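Putative carbohydrate-active enzyme (Uncultured organism, PDB 5WH8) probably hydrolyses glycosidic bonds in polysaccharides such as cellulose, this chain being the glycoside hydrolase family 5 domain of a longer multi-modular protein. Local coordinates at residues A[273-278]-A[286-291]; A[81-86]-A[122-127]; A[5-10]-A[59-64]. All coordinates share one frame; numbering follows the deposited sequence.

Interaction 1: A[273-278]-A[286-291]. With EDO (1,2-ethanediol), chain M.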
# COMPACT_ATOMS: atom_id res chain seq x y z
N PHE A 273 4.75 -10.00 2.76
CA PHE A 273 6.06 -10.57 2.44
C PHE A 273 6.89 -10.68 3.70
O PHE A 273 7.55 -9.71 4.12
CB PHE A 273 6.78 -9.71 1.41
CG PHE A 273 8.04 -10.35 0.86
CD1 PHE A 273 7.97 -11.41 -0.03
CD2 PHE A 273 9.28 -9.89 1.24
CE1 PHE A 273 9.14 -11.99 -0.53
CE2 PHE A 273 10.44 -10.45 0.73
CZ PHE A 273 10.37 -11.50 -0.15
N ALA A 274 6.82 -11.85 4.33
CA ALA A 274 7.46 -12.12 5.60
C ALA A 274 7.45 -13.64 5.76
O ALA A 274 6.69 -14.32 5.06
CB ALA A 274 6.72 -11.45 6.75
N ASP A 275 8.30 -14.17 6.65
CA ASP A 275 8.35 -15.62 6.90
C ASP A 275 7.87 -16.00 8.29
O ASP A 275 8.26 -17.03 8.82
CB ASP A 275 9.77 -16.15 6.65
CG ASP A 275 10.80 -15.55 7.58
OD1 ASP A 275 10.52 -14.55 8.27
OD2 ASP A 275 11.94 -16.10 7.61
N LYS A 276 7.01 -15.17 8.88
CA LYS A 276 6.30 -15.51 10.12
C LYS A 276 5.47 -16.78 9.92
O LYS A 276 4.86 -16.97 8.87
CB LYS A 276 5.39 -14.34 10.53
CG LYS A 276 4.75 -14.46 11.91
CD LYS A 276 4.10 -13.16 12.31
CE LYS A 276 3.45 -13.24 13.70
NZ LYS A 276 4.38 -13.88 14.69
N PRO A 277 5.41 -17.67 10.94
CA PRO A 277 4.65 -18.91 10.74
C PRO A 277 3.14 -18.71 10.94
O PRO A 277 2.52 -19.26 11.85
CB PRO A 277 5.26 -19.87 11.80
CG PRO A 277 5.82 -19.02 12.82
CD PRO A 277 6.20 -17.70 12.19
N GLU A 278 2.56 -17.90 10.06
CA GLU A 278 1.10 -17.72 10.00
C GLU A 278 0.71 -17.83 8.52
O GLU A 278 1.51 -17.49 7.64
CB GLU A 278 0.65 -16.37 10.58
CG GLU A 278 1.28 -15.15 9.89
CD GLU A 278 1.03 -13.83 10.61
OE1 GLU A 278 0.56 -13.85 11.77
OE2 GLU A 278 1.31 -12.77 10.02
N GLY A 286 11.81 -19.55 7.90
CA GLY A 286 13.21 -19.77 7.64
C GLY A 286 13.73 -19.23 6.32
O GLY A 286 14.92 -19.25 6.06
N ALA A 287 12.84 -18.73 5.46
CA ALA A 287 13.29 -18.18 4.19
C ALA A 287 14.23 -16.97 4.37
O ALA A 287 15.11 -16.75 3.54
CB ALA A 287 12.09 -17.80 3.32
N SER A 288 14.04 -16.18 5.42
CA SER A 288 14.93 -15.03 5.61
C SER A 288 16.31 -15.47 6.13
O SER A 288 17.28 -14.73 5.99
CB SER A 288 14.32 -13.98 6.55
OG SER A 288 14.19 -14.46 7.86
N ASN A 289 16.39 -16.66 6.72
CA ASN A 289 17.68 -17.22 7.14
C ASN A 289 18.47 -17.75 5.94
O ASN A 289 19.67 -17.51 5.84
CB ASN A 289 17.50 -18.35 8.16
CG ASN A 289 17.02 -17.86 9.52
OD1 ASN A 289 17.29 -16.72 9.91
ND2 ASN A 289 16.33 -18.73 10.24
N SER A 290 17.78 -18.43 5.03
CA SER A 290 18.41 -18.98 3.83
C SER A 290 18.63 -17.95 2.73
O SER A 290 19.52 -18.10 1.88
CB SER A 290 17.56 -20.12 3.27
OG SER A 290 16.33 -19.61 2.77
N GLY A 291 17.80 -16.91 2.71
CA GLY A 291 17.84 -15.93 1.65
C GLY A 291 17.13 -16.38 0.39
O GLY A 291 17.34 -15.82 -0.68
C1 EDO M . -0.64 -10.02 11.28
O1 EDO M . -0.32 -10.98 10.26
C2 EDO M . -0.34 -10.50 12.71
O2 EDO M . 0.89 -11.24 12.81

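Interaction 2: A[81-86]-A[122-127]. With EDO (1,2-ethanediol), chain J.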
# COMPACT_ATOMS: atom_id res chain seq x y z
N LYS A 81 14.59 1.99 16.38
CA LYS A 81 15.39 3.11 15.86
C LYS A 81 14.84 4.45 16.32
O LYS A 81 13.64 4.57 16.51
CB LYS A 81 15.42 3.09 14.31
CG LYS A 81 16.23 1.97 13.72
CD LYS A 81 16.21 2.06 12.19
CE LYS A 81 16.92 0.90 11.57
NZ LYS A 81 18.41 1.05 11.64
N SER A 82 15.69 5.48 16.47
CA SER A 82 15.20 6.85 16.64
C SER A 82 14.32 7.24 15.44
O SER A 82 14.50 6.70 14.36
CB SER A 82 16.36 7.84 16.77
OG SER A 82 16.93 8.10 15.50
N LYS A 83 13.39 8.17 15.64
CA LYS A 83 12.48 8.60 14.59
C LYS A 83 13.20 9.07 13.32
O LYS A 83 12.82 8.69 12.20
CB LYS A 83 11.55 9.70 15.13
CG LYS A 83 10.60 9.16 16.20
CD LYS A 83 9.83 10.24 16.91
CE LYS A 83 9.09 9.64 18.11
NZ LYS A 83 8.32 10.66 18.89
N ASP A 84 14.25 9.88 13.45
CA ASP A 84 14.96 10.36 12.27
C ASP A 84 15.77 9.25 11.60
O ASP A 84 15.93 9.25 10.37
CB ASP A 84 15.87 11.54 12.63
CG ASP A 84 15.10 12.82 12.89
OD1 ASP A 84 14.58 13.39 11.90
OD2 ASP A 84 15.01 13.25 14.06
N ASP A 85 16.30 8.31 12.38
CA ASP A 85 16.98 7.17 11.78
C ASP A 85 15.99 6.20 11.09
O ASP A 85 16.33 5.56 10.11
CB ASP A 85 17.78 6.39 12.80
CG ASP A 85 19.00 7.16 13.28
OD1 ASP A 85 19.62 7.87 12.45
OD2 ASP A 85 19.35 7.04 14.47
N TYR A 86 14.79 6.09 11.62
CA TYR A 86 13.75 5.28 10.99
C TYR A 86 13.44 5.94 9.63
O TYR A 86 13.30 5.25 8.60
CB TYR A 86 12.52 5.20 11.91
CG TYR A 86 11.61 4.00 11.77
CD1 TYR A 86 11.30 3.48 10.51
CD2 TYR A 86 11.05 3.40 12.88
CE1 TYR A 86 10.45 2.39 10.38
CE2 TYR A 86 10.19 2.29 12.75
CZ TYR A 86 9.89 1.82 11.49
OH TYR A 86 9.04 0.73 11.31
N LEU A 122 -0.72 12.61 15.58
CA LEU A 122 -0.33 13.81 14.83
C LEU A 122 0.96 14.47 15.30
O LEU A 122 1.65 15.09 14.48
CB LEU A 122 -1.46 14.86 14.87
CG LEU A 122 -2.57 14.64 13.84
CD1 LEU A 122 -3.79 15.49 14.14
CD2 LEU A 122 -2.05 14.94 12.45
N ASP A 123 1.30 14.35 16.59
CA ASP A 123 2.55 14.94 17.08
C ASP A 123 3.75 14.38 16.33
O ASP A 123 4.77 15.06 16.21
CB ASP A 123 2.73 14.71 18.58
CG ASP A 123 1.77 15.53 19.43
OD1 ASP A 123 1.28 16.57 18.95
OD2 ASP A 123 1.54 15.12 20.58
N ASP A 124 3.66 13.12 15.87
CA ASP A 124 4.71 12.52 15.04
C ASP A 124 4.37 12.48 13.55
O ASP A 124 5.27 12.56 12.71
CB ASP A 124 5.00 11.10 15.53
CG ASP A 124 5.68 11.09 16.86
OD1 ASP A 124 6.70 11.81 16.99
OD2 ASP A 124 5.16 10.45 17.77
N ALA A 125 3.08 12.38 13.22
CA ALA A 125 2.67 12.27 11.82
C ALA A 125 2.96 13.54 11.01
O ALA A 125 3.33 13.49 9.84
CB ALA A 125 1.20 11.92 11.72
N ILE A 126 2.76 14.70 11.63
CA ILE A 126 3.03 15.96 10.94
C ILE A 126 4.53 16.11 10.57
O ILE A 126 4.84 16.33 9.41
CB ILE A 126 2.53 17.16 11.79
CG1 ILE A 126 0.99 17.19 11.84
CG2 ILE A 126 3.05 18.48 11.26
CD1 ILE A 126 0.32 17.42 10.54
N PRO A 127 5.46 15.96 11.55
CA PRO A 127 6.87 16.05 11.13
C PRO A 127 7.32 14.91 10.21
O PRO A 127 8.16 15.15 9.33
CB PRO A 127 7.65 16.01 12.45
CG PRO A 127 6.66 15.75 13.52
CD PRO A 127 5.29 16.02 13.01
C1 EDO J . 15.83 13.12 8.79
O1 EDO J . 14.59 12.69 9.35
C2 EDO J . 16.50 12.01 7.99
O2 EDO J . 17.04 11.01 8.87
O HOH W 1 6.42 9.68 20.64

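Interaction 3: A[5-10]-A[59-64]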
# COMPACT_ATOMS: atom_id res chain seq x y z
N GLY A 5 12.00 -1.25 -19.19
CA GLY A 5 11.10 -2.38 -19.09
C GLY A 5 10.43 -2.51 -17.74
O GLY A 5 9.60 -3.41 -17.54
N SER A 6 10.76 -1.62 -16.80
CA SER A 6 10.19 -1.71 -15.45
C SER A 6 8.82 -1.05 -15.38
O SER A 6 8.48 -0.23 -16.24
CB SER A 6 11.13 -1.05 -14.43
OG SER A 6 11.25 0.35 -14.63
N PRO A 7 8.03 -1.39 -14.34
CA PRO A 7 6.70 -0.77 -14.19
C PRO A 7 6.72 0.77 -14.20
O PRO A 7 5.86 1.40 -14.81
CB PRO A 7 6.20 -1.34 -12.84
CG PRO A 7 6.84 -2.73 -12.80
CD PRO A 7 8.23 -2.50 -13.38
N VAL A 8 7.71 1.40 -13.56
CA VAL A 8 7.73 2.87 -13.50
C VAL A 8 8.22 3.44 -14.84
O VAL A 8 7.77 4.49 -15.28
CB VAL A 8 8.62 3.40 -12.33
CG1 VAL A 8 8.68 4.94 -12.35
CG2 VAL A 8 8.12 2.88 -10.99
N TYR A 9 9.14 2.74 -15.51
CA TYR A 9 9.52 3.11 -16.87
C TYR A 9 8.29 3.16 -17.81
O TYR A 9 8.16 4.10 -18.64
CB TYR A 9 10.56 2.12 -17.37
CG TYR A 9 11.05 2.38 -18.77
CD1 TYR A 9 10.39 1.85 -19.86
CD2 TYR A 9 12.18 3.17 -18.99
CE1 TYR A 9 10.85 2.10 -21.17
CE2 TYR A 9 12.64 3.42 -20.28
CZ TYR A 9 11.97 2.88 -21.36
OH TYR A 9 12.45 3.15 -22.64
N HIS A 10 7.42 2.17 -17.69
CA HIS A 10 6.25 2.04 -18.55
C HIS A 10 5.16 3.07 -18.27
O HIS A 10 4.48 3.51 -19.20
CB HIS A 10 5.66 0.63 -18.44
CG HIS A 10 6.43 -0.41 -19.20
ND1 HIS A 10 6.71 -0.28 -20.54
CD2 HIS A 10 6.95 -1.60 -18.81
CE1 HIS A 10 7.39 -1.34 -20.95
NE2 HIS A 10 7.55 -2.15 -19.92
N ASN A 59 7.45 -10.62 -10.22
CA ASN A 59 6.84 -9.68 -11.16
C ASN A 59 5.96 -8.61 -10.49
O ASN A 59 4.95 -8.19 -11.05
CB ASN A 59 6.01 -10.44 -12.21
CG ASN A 59 6.79 -11.58 -12.84
OD1 ASN A 59 6.45 -12.76 -12.67
ND2 ASN A 59 7.84 -11.24 -13.56
N ILE A 60 6.34 -8.15 -9.29
CA ILE A 60 5.52 -7.14 -8.63
C ILE A 60 5.67 -5.78 -9.32
O ILE A 60 6.70 -5.50 -9.94
CB ILE A 60 5.85 -6.95 -7.11
CG1 ILE A 60 7.25 -6.35 -6.85
CG2 ILE A 60 5.64 -8.26 -6.35
CD1 ILE A 60 7.44 -5.89 -5.40
N ASP A 61 4.63 -4.97 -9.20
CA ASP A 61 4.61 -3.61 -9.74
C ASP A 61 4.86 -2.56 -8.67
O ASP A 61 5.16 -1.40 -8.99
CB ASP A 61 3.27 -3.28 -10.37
CG ASP A 61 2.89 -4.21 -11.50
OD1 ASP A 61 3.73 -4.45 -12.41
OD2 ASP A 61 1.73 -4.68 -11.48
N ILE A 62 4.68 -2.95 -7.41
CA ILE A 62 4.59 -2.01 -6.29
C ILE A 62 4.94 -2.76 -4.98
O ILE A 62 4.62 -3.96 -4.82
CB ILE A 62 3.17 -1.38 -6.22
CG1 ILE A 62 3.07 -0.32 -5.11
CG2 ILE A 62 2.10 -2.45 -6.09
CD1 ILE A 62 1.86 0.59 -5.35
N PHE A 63 5.62 -2.07 -4.06
CA PHE A 63 5.92 -2.59 -2.72
C PHE A 63 5.46 -1.58 -1.69
O PHE A 63 5.64 -0.39 -1.87
CB PHE A 63 7.44 -2.87 -2.53
CG PHE A 63 7.74 -3.72 -1.33
CD1 PHE A 63 7.42 -5.06 -1.29
CD2 PHE A 63 8.30 -3.15 -0.20
CE1 PHE A 63 7.65 -5.83 -0.17
CE2 PHE A 63 8.55 -3.92 0.93
CZ PHE A 63 8.24 -5.25 0.95
N ARG A 64 4.89 -2.06 -0.60
CA ARG A 64 4.37 -1.20 0.46
C ARG A 64 5.20 -1.35 1.74
O ARG A 64 5.41 -2.46 2.22
CB ARG A 64 2.89 -1.54 0.71
CG ARG A 64 2.24 -0.85 1.90
CD ARG A 64 0.82 -1.33 1.94
NE ARG A 64 -0.13 -0.72 2.87
CZ ARG A 64 -0.69 -1.33 3.91
NH1 ARG A 64 -0.32 -2.54 4.32
NH2 ARG A 64 -1.63 -0.70 4.58

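Interaction 1: A[273-278]-A[286-291]
Asp275 OD2 is gripped twice by one residue, Ser288. The backbone Ser288 N donates to Asp275 OD2 at 3.0 Å, and the hydroxyl Ser288 OG donates to the same oxygen at 2.8 Å. The contact lies in the loop that follows the eighth strand, 268-273, of the (β/α)8 barrel. It ties the start of this loop to the short helix 287-290 further along. Both donors come from the same face of the carboxylate. The hydroxyl arrives on the syn side, 32° out of the plane. The amide sits higher above the plane, and its N-H points at the oxygen at 161°. The other carboxylate oxygen, Asp275 OD1, stays 3.7 Å from Ser288 OG. Two torsions make the grip possible. Asp275 CG stands between its own backbone N and carbonyl carbon (chi1 62°), and Ser288 OG takes the same kind of position, which folds the hydroxyl back beside its own amide. Gly286 is the N-cap residue. The carboxylate therefore lies by the amino end of the helix, where the helix end probably favours its negative charge. Carbon packing is slight: Asp275 CB and Ala287 CB are 4.4 Å apart. Further along the loop, Glu278 OE2 is hydrogen-bonded to His37 NE2, while Glu278 OE1 accepts from O2 of an ethanediol, probably from the crystallisation liquor, at 2.8 Å.

Interaction 2: A[81-86]-A[122-127]
The carboxylate of Asp124 is the flat group here, and Lys83 meets one of its oxygens. Lys83 NZ reaches Asp124 OD1 on the syn side, 31° out of the carboxylate plane, in a salt bridge of 2.7 Å. The second oxygen, Asp124 OD2, is 3.4 Å from Lys83 NZ. A water also joins them: it accepts from Lys83 NZ at 2.8 Å and donates to Asp124 OD2 at 3.2 Å. Ammonium, carboxylate and water thus close a small ring. Lys83 CE is also close, 3.4 Å from Asp124 OD1. The two side chains cross at about a right angle.

The contact links the first turns of helices 83-100 and 122-135, two helices on the outside of the (β/α)8 barrel, which follow strands 62-68 and 103-109. The backbones stay well apart, and the nearest CA atoms, those of Lys83 and Asp124, are 8.7 Å from each other. The lysine spans this gap because its chain is fully extended beyond CG. Asp124 CG lies beside its own backbone N (chi1 -70°), which carries the carboxylate out toward helix 83-100. Asp124 also touches Trp108 of strand 103-109 and Thr76, while Lys83 touches Tyr75 and Asn78. Just before Lys83, Ser82 is the N-cap of its helix: Ser82 OG accepts from Asp85 N at 3.2 Å. The site is at the surface and involves one residue from each segment. The charges probably neutralise each other in part, and the bridging water spreads the interaction over both carboxylate oxygens at a site that stays partly exposed.

Interaction 3: A[5-10]-A[59-64]
Pro7, in the first turn of helix 7-11, faces Asp61, just ahead of strand 62-68, with their CA atoms 5.7 Å apart. The proline ring makes the contact. Its CG lies 3.6 Å from Asp61 OD1 and 4.0 Å from the carbonyl oxygen Ile60 O. Pro7 CB is 4.0 Å from Asp61 O. The two side chains cross at about a right angle. No polar bond is made between the two residues; the touch is van der Waals in kind. Asp61 CG sits beside its own backbone N (chi1 -59°), which brings the carboxylate end closer to the proline than its CB direction alone would.

The carboxylate is buried and its polar partners lie elsewhere. Asp61 OD1 forms a salt bridge with Lys311 and a hydrogen bond with Tyr313 OH. Asp61 OD2 accepts from Arg32 N, at the start of the first barrel strand. Tyr313 also touches Pro7, so one tyrosine reaches both partners. Ser6 is the N-cap of the proline's helix: Ser6 OG accepts from Tyr9 N in a weak bond of 3.3 Å.

The short N-terminal helix packs against the N-terminal end of strand 62-68, beside C-terminal residues such as Lys311 and Tyr313. The arrangement belongs to the N-terminal end of a (β/α)8 TIM barrel, where a segment that precedes the first strand packs against the barrel.

Overall arrangement
The contacts lie at two ends of one (β/α)8 barrel. Interaction 3 is at the N-terminal ends of the strands, while interactions 1 and 2 are beside the opposite end, in the loop after the last strand and at the first turns of two helices. In family 5 enzymes the catalytic glutamates lie at that C-terminal end. Centres of interactions 1 and 2 are about 28 Å apart, as are those of interactions 2 and 3. Interactions 1 and 3 are nearer, about 23 Å between centres, and they touch: Phe273 CB packs 4.3 Å from Phe63 CE1. Strand 62-68 leads on to helix 83-100, joining interaction 3 to interaction 2 along the chain.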